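Local coordinates for protein cellulose 1,4-beta-cellobiosidase (Thermobifida fusca, PDB 4JJJ) that probably hydrolyses cellulose as a cellobiohydrolase, this chain being the family 48 glycoside hydrolase domain of a longer protein with a carbohydrate-binding module, at residues A179-V183 with W184-P188; M233-A236 with H237-A240. The protein carries 1 engineered substitution. All coordinates share one frame; numbering follows the deposited sequence. Where two conformers were deposited one is given.

Interaction 1 of 2, residues A179-V183 with W184-P188; sequences ARESV and WETIP. With CA (calcium ion), chain E.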
loop_
_atom_site.group_PDB
_atom_site.type_symbol
_atom_site.label_atom_id
_atom_site.label_comp_id
_atom_site.label_asym_id
_atom_site.label_seq_id
_atom_site.Cartn_x
_atom_site.Cartn_y
_atom_site.Cartn_z
ATOM N N ALA A 179 8.060 -11.431 -8.258
ATOM C CA ALA A 179 7.608 -10.420 -9.130
ATOM C C ALA A 179 6.588 -10.737 -10.143
ATOM O O ALA A 179 5.869 -9.865 -10.645
ATOM C CB ALA A 179 8.811 -9.757 -9.831
ATOM N N ARG A 180 6.507 -12.023 -10.535
ATOM C CA ARG A 180 5.644 -12.412 -11.619
ATOM C C ARG A 180 4.380 -12.991 -11.086
ATOM O O ARG A 180 3.571 -13.442 -11.844
ATOM C CB ARG A 180 6.411 -13.408 -12.544
ATOM C CG ARG A 180 7.385 -12.665 -13.444
ATOM C CD ARG A 180 7.925 -13.569 -14.557
ATOM N NE ARG A 180 6.918 -13.991 -15.484
ATOM C CZ ARG A 180 7.174 -14.726 -16.575
ATOM N NH1 ARG A 180 8.439 -15.086 -16.859
ATOM N NH2 ARG A 180 6.181 -15.107 -17.372
ATOM N N GLU A 181 4.219 -13.012 -9.781
ATOM C CA GLU A 181 2.981 -13.587 -9.217
ATOM C C GLU A 181 1.968 -12.400 -9.089
ATOM O O GLU A 181 2.056 -11.618 -8.131
ATOM C CB GLU A 181 3.242 -14.240 -7.875
ATOM C CG GLU A 181 2.010 -14.870 -7.270
ATOM C CD GLU A 181 2.153 -15.240 -5.840
ATOM O OE1 GLU A 181 2.707 -14.421 -5.008
ATOM O OE2 GLU A 181 1.859 -16.437 -5.437
ATOM N N SER A 182 1.017 -12.328 -10.015
ATOM C CA SER A 182 -0.036 -11.330 -9.965
ATOM C C SER A 182 -1.140 -11.707 -8.939
ATOM O O SER A 182 -1.130 -12.761 -8.302
ATOM C CB SER A 182 -0.639 -11.264 -11.289
ATOM O OG SER A 182 -1.608 -12.318 -11.516
ATOM N N VAL A 183 -2.067 -10.748 -8.757
ATOM C CA VAL A 183 -3.264 -10.952 -7.880
ATOM C C VAL A 183 -4.006 -12.205 -8.261
ATOM O O VAL A 183 -4.701 -12.842 -7.459
ATOM C CB VAL A 183 -4.150 -9.681 -7.963
ATOM C CG1 VAL A 183 -4.669 -9.476 -9.380
ATOM C CG2 VAL A 183 -5.220 -9.698 -6.874
ATOM N N TRP A 184 -3.917 -12.597 -9.556
ATOM C CA TRP A 184 -4.635 -13.788 -10.115
ATOM C C TRP A 184 -3.941 -15.097 -9.787
ATOM O O TRP A 184 -4.543 -16.135 -10.015
ATOM C CB TRP A 184 -4.772 -13.672 -11.600
ATOM C CG TRP A 184 -5.478 -12.467 -12.034
ATOM C CD1 TRP A 184 -4.906 -11.260 -12.339
ATOM C CD2 TRP A 184 -6.868 -12.255 -11.971
ATOM N NE1 TRP A 184 -5.909 -10.320 -12.596
ATOM C CE2 TRP A 184 -7.123 -10.916 -12.368
ATOM C CE3 TRP A 184 -7.944 -13.087 -11.710
ATOM C CZ2 TRP A 184 -8.434 -10.385 -12.414
ATOM C CZ3 TRP A 184 -9.229 -12.564 -11.771
ATOM C CH2 TRP A 184 -9.464 -11.267 -12.146
ATOM N N GLU A 185 -2.688 -15.035 -9.291
ATOM C CA GLU A 185 -1.781 -16.209 -9.243
ATOM C C GLU A 185 -1.351 -16.608 -7.877
ATOM O O GLU A 185 -0.495 -17.448 -7.741
ATOM C CB GLU A 185 -0.587 -15.937 -10.164
ATOM C CG GLU A 185 -0.939 -15.830 -11.673
ATOM C CD GLU A 185 0.127 -15.234 -12.513
ATOM O OE1 GLU A 185 0.692 -14.225 -12.115
ATOM O OE2 GLU A 185 0.418 -15.708 -13.604
ATOM N N THR A 186 -1.963 -16.041 -6.816
ATOM C CA THR A 186 -1.603 -16.314 -5.430
ATOM C C THR A 186 -2.456 -17.480 -4.890
ATOM O O THR A 186 -3.509 -17.828 -5.445
ATOM C CB THR A 186 -1.958 -15.102 -4.527
ATOM O OG1 THR A 186 -3.407 -14.869 -4.683
ATOM C CG2 THR A 186 -1.142 -13.879 -4.979
ATOM N N ILE A 187 -2.008 -18.035 -3.786
ATOM C CA ILE A 187 -2.771 -19.003 -2.993
ATOM C C ILE A 187 -2.983 -18.304 -1.613
ATOM O O ILE A 187 -2.077 -18.210 -0.776
ATOM C CB ILE A 187 -2.054 -20.378 -2.863
ATOM C CG1 ILE A 187 -1.822 -20.952 -4.261
ATOM C CG2 ILE A 187 -2.853 -21.238 -1.911
ATOM C CD1 ILE A 187 -0.836 -22.080 -4.253
ATOM N N PRO A 188 -4.231 -17.762 -1.396
ATOM C CA PRO A 188 -4.519 -17.158 -0.122
ATOM C C PRO A 188 -4.326 -18.135 1.039
ATOM O O PRO A 188 -4.732 -19.286 0.942
ATOM C CB PRO A 188 -5.965 -16.622 -0.238
ATOM C CG PRO A 188 -6.147 -16.511 -1.747
ATOM C CD PRO A 188 -5.404 -17.766 -2.290
HETATM CA CA CA E . 2.344 -13.950 -13.802
HETATM O O HOH W 1 4.183 -12.925 -15.176
HETATM O O HOH W 2 0.572 -17.063 -3.029
HETATM O O HOH W 3 -4.633 -12.532 -4.744
HETATM O O HOH W 4 3.609 -15.922 -13.786
#
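Ser182 OG sits between its own backbone N and carbonyl carbon (chi1 81°), while Glu185 CG swings beside its backbone N (chi1 -66°) and the extended chain carries the carboxylate back to Ser182. There OE1 of Glu185 takes two hydrogen bonds: a nearly straight one from Ser182 N (2.8 Å) on its anti lone pair, and one from Ser182 OG (3.0 Å) above the carboxylate plane. The same OG accepts from Trp184 N, and Glu185 N returns to Ser182 O at 2.9 Å, closing a type I beta turn. Both carboxylate oxygens grip the calcium ion, OE1 at 2.4 Å, and Arg180 O binds it at 2.4 Å; Asp408 and Glu560 complete the protein ligands. With an alanine in place of Ser182 the OG bonds vanish, which is likely to leave Trp184 N without its acceptor and the Glu185 carboxylate held by one bond fewer from this loop. Val183 CG1 lies over the five-membered ring of Trp184, 3.8 Å from its centroid. Glu181 OE2 pairs with Arg177 and reaches Ile187 N through a water, its OE1 meeting Gln176 N. The whole turn belongs to the loop joining antiparallel neighbours, strands 170-173 and 189-190.

Interaction 2 of 2, residues M233-A236 with H237-A240; sequences MFWA and HEWA. With ZN (zinc ion), chain B; ZN (zinc ion), chain R; EDO (1,2-ethanediol), chain C.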
loop_
_atom_site.group_PDB
_atom_site.type_symbol
_atom_site.label_atom_id
_atom_site.label_comp_id
_atom_site.label_asym_id
_atom_site.label_seq_id
_atom_site.Cartn_x
_atom_site.Cartn_y
_atom_site.Cartn_z
ATOM N N MET A 233 -2.619 12.074 10.998
ATOM C CA MET A 233 -2.542 12.588 12.337
ATOM C C MET A 233 -1.804 13.906 12.361
ATOM O O MET A 233 -2.058 14.743 13.255
ATOM C CB MET A 233 -1.955 11.545 13.253
ATOM C CG MET A 233 -2.837 10.365 13.476
ATOM S SD MET A 233 -4.570 10.758 13.935
ATOM C CE MET A 233 -4.297 11.754 15.232
ATOM N N PHE A 234 -0.883 14.203 11.454
ATOM C CA PHE A 234 -0.358 15.576 11.324
ATOM C C PHE A 234 -1.500 16.561 11.149
ATOM O O PHE A 234 -1.650 17.597 11.791
ATOM C CB PHE A 234 0.594 15.701 10.149
ATOM C CG PHE A 234 0.908 17.092 9.804
ATOM C CD1 PHE A 234 1.866 17.815 10.492
ATOM C CD2 PHE A 234 0.259 17.714 8.799
ATOM C CE1 PHE A 234 2.151 19.134 10.185
ATOM C CE2 PHE A 234 0.511 18.998 8.452
ATOM C CZ PHE A 234 1.457 19.774 9.191
ATOM N N TRP A 235 -2.423 16.217 10.266
ATOM C CA TRP A 235 -3.575 17.078 9.979
ATOM C C TRP A 235 -4.548 17.147 11.128
ATOM O O TRP A 235 -5.004 18.258 11.464
ATOM C CB TRP A 235 -4.283 16.641 8.685
ATOM C CG TRP A 235 -3.425 17.031 7.498
ATOM C CD1 TRP A 235 -2.757 16.168 6.623
ATOM C CD2 TRP A 235 -3.092 18.355 7.106
ATOM N NE1 TRP A 235 -2.008 16.942 5.721
ATOM C CE2 TRP A 235 -2.251 18.276 5.968
ATOM C CE3 TRP A 235 -3.433 19.618 7.586
ATOM C CZ2 TRP A 235 -1.743 19.437 5.316
ATOM C CZ3 TRP A 235 -2.929 20.720 6.990
ATOM C CH2 TRP A 235 -2.036 20.626 5.849
ATOM N N ALA A 236 -4.826 16.025 11.775
ATOM C CA ALA A 236 -5.711 16.055 12.961
ATOM C C ALA A 236 -5.117 17.071 13.952
ATOM O O ALA A 236 -5.847 17.918 14.547
ATOM C CB ALA A 236 -5.809 14.697 13.620
ATOM N N HIS A 237 -3.798 17.054 14.148
ATOM C CA HIS A 237 -3.099 18.001 15.080
ATOM C C HIS A 237 -3.372 19.426 14.664
ATOM O O HIS A 237 -3.709 20.344 15.449
ATOM C CB HIS A 237 -1.564 17.827 15.053
ATOM C CG HIS A 237 -0.845 18.913 15.788
ATOM N ND1 HIS A 237 -0.161 19.892 15.150
ATOM C CD2 HIS A 237 -0.810 19.215 17.098
ATOM C CE1 HIS A 237 0.276 20.771 16.034
ATOM N NE2 HIS A 237 -0.140 20.395 17.220
ATOM N N GLU A 238 -3.105 19.689 13.422
ATOM C CA GLU A 238 -3.294 21.025 12.929
ATOM C C GLU A 238 -4.720 21.504 13.161
ATOM O O GLU A 238 -4.935 22.651 13.587
ATOM C CB GLU A 238 -2.943 21.205 11.469
ATOM C CG GLU A 238 -1.460 20.847 11.161
ATOM C CD GLU A 238 -0.463 21.841 11.740
ATOM O OE1 GLU A 238 -0.423 22.985 11.198
ATOM O OE2 GLU A 238 0.214 21.488 12.728
ATOM N N TRP A 239 -5.697 20.672 12.797
ATOM C CA TRP A 239 -7.103 21.067 12.827
ATOM C C TRP A 239 -7.635 21.136 14.261
ATOM O O TRP A 239 -8.376 22.067 14.578
ATOM C CB TRP A 239 -7.933 20.099 11.968
ATOM C CG TRP A 239 -7.530 20.056 10.525
ATOM C CD1 TRP A 239 -7.072 21.065 9.757
ATOM C CD2 TRP A 239 -7.663 18.903 9.649
ATOM N NE1 TRP A 239 -6.861 20.629 8.490
ATOM C CE2 TRP A 239 -7.235 19.302 8.386
ATOM C CE3 TRP A 239 -8.091 17.565 9.838
ATOM C CZ2 TRP A 239 -7.152 18.413 7.310
ATOM C CZ3 TRP A 239 -8.046 16.683 8.753
ATOM C CH2 TRP A 239 -7.606 17.141 7.507
ATOM N N ALA A 240 -7.263 20.201 15.102
ATOM C CA ALA A 240 -7.618 20.266 16.538
ATOM C C ALA A 240 -6.949 21.493 17.137
ATOM O O ALA A 240 -7.616 22.185 17.959
ATOM C CB ALA A 240 -7.218 19.092 17.266
HETATM ZN ZN ZN B . 1.846 21.078 17.759
HETATM ZN ZN ZN R . 0.448 20.990 19.266
HETATM C C1 EDO C . -1.111 24.667 6.958
HETATM O O1 EDO C . -0.920 26.085 7.089
HETATM C C2 EDO C . -0.640 23.937 8.188
HETATM O O2 EDO C . -1.624 23.927 9.246
HETATM O O HOH W 5 1.037 22.954 19.076
HETATM O O HOH W 6 3.674 21.814 16.468
#
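Trp235 and Trp239, one helical turn apart, meet mainly through a CH-pi contact: Trp235 CB stands over the six-membered ring of Trp239, 3.6 Å from its centroid. The two indoles themselves are near parallel, at 27°, but slid so far that they barely overlap. Trp235 O also lies over the Trp239 face, 3.1 Å above the plane and toward the rim. A second CH-pi contact links Phe234 and Glu238, whose CG sits over the phenyl face 4.0 Å from the centroid. The Glu238 chain bends at chi2, bringing the carboxylate back over Phe234; its plane is within 3° of the ring's.

Four backbone bonds of the i to i+4 kind run from His237, Glu238, Trp239 and Ala240 N to Met233, Phe234, Trp235 and Ala236 O. They belong to helix 223-242, one of the helices of the (alpha/alpha)6 barrel of this family. Against it pack helix 250-263, through Met233 and His237, helix 329-337, through Phe234 and Trp235, and helix 416-432, also through Phe234 and Trp235. The indole nitrogens bond elsewhere, Trp235 NE1 to Gln427 and Trp239 NE1 to Glu635, while Arg65 makes a cation-pi contact with Trp239.

Metal and polar contacts gather at His237 and Glu238. His237 CG is anti to the backbone N (chi1 170°), which puts NE2 at the zinc site. NE2 binds zinc at 2.2 Å, modelled at two positions too close to be filled together, probably alternatives; Glu340 is the other protein ligand. On the ring's other nitrogen, ND1 donates to Glu238 OE2 at 2.9 Å, a bent His-carboxylate bond that probably limits the rotation of the imidazole in this conformer.

Interactions 1 and 2 lie on opposite sides of the chain's centre, about 38 Å apart between centres and about 28 Å between nearest atoms, and follow one another along the sequence within the same catalytic domain. Each includes a metal site, but of different character: a loop wrapped on calcium at 179-188, a histidine on the side of a helix holding zinc at 233-240. Interaction 1 is near bound sugar, with the side chain of Glu181 about 6 Å from a glucose unit and that of Val183 about 8 Å from another. Interaction 2 occupies helix 223-242, whose first turn holds Asn224, the engineered residue at the predicted nucleophile position.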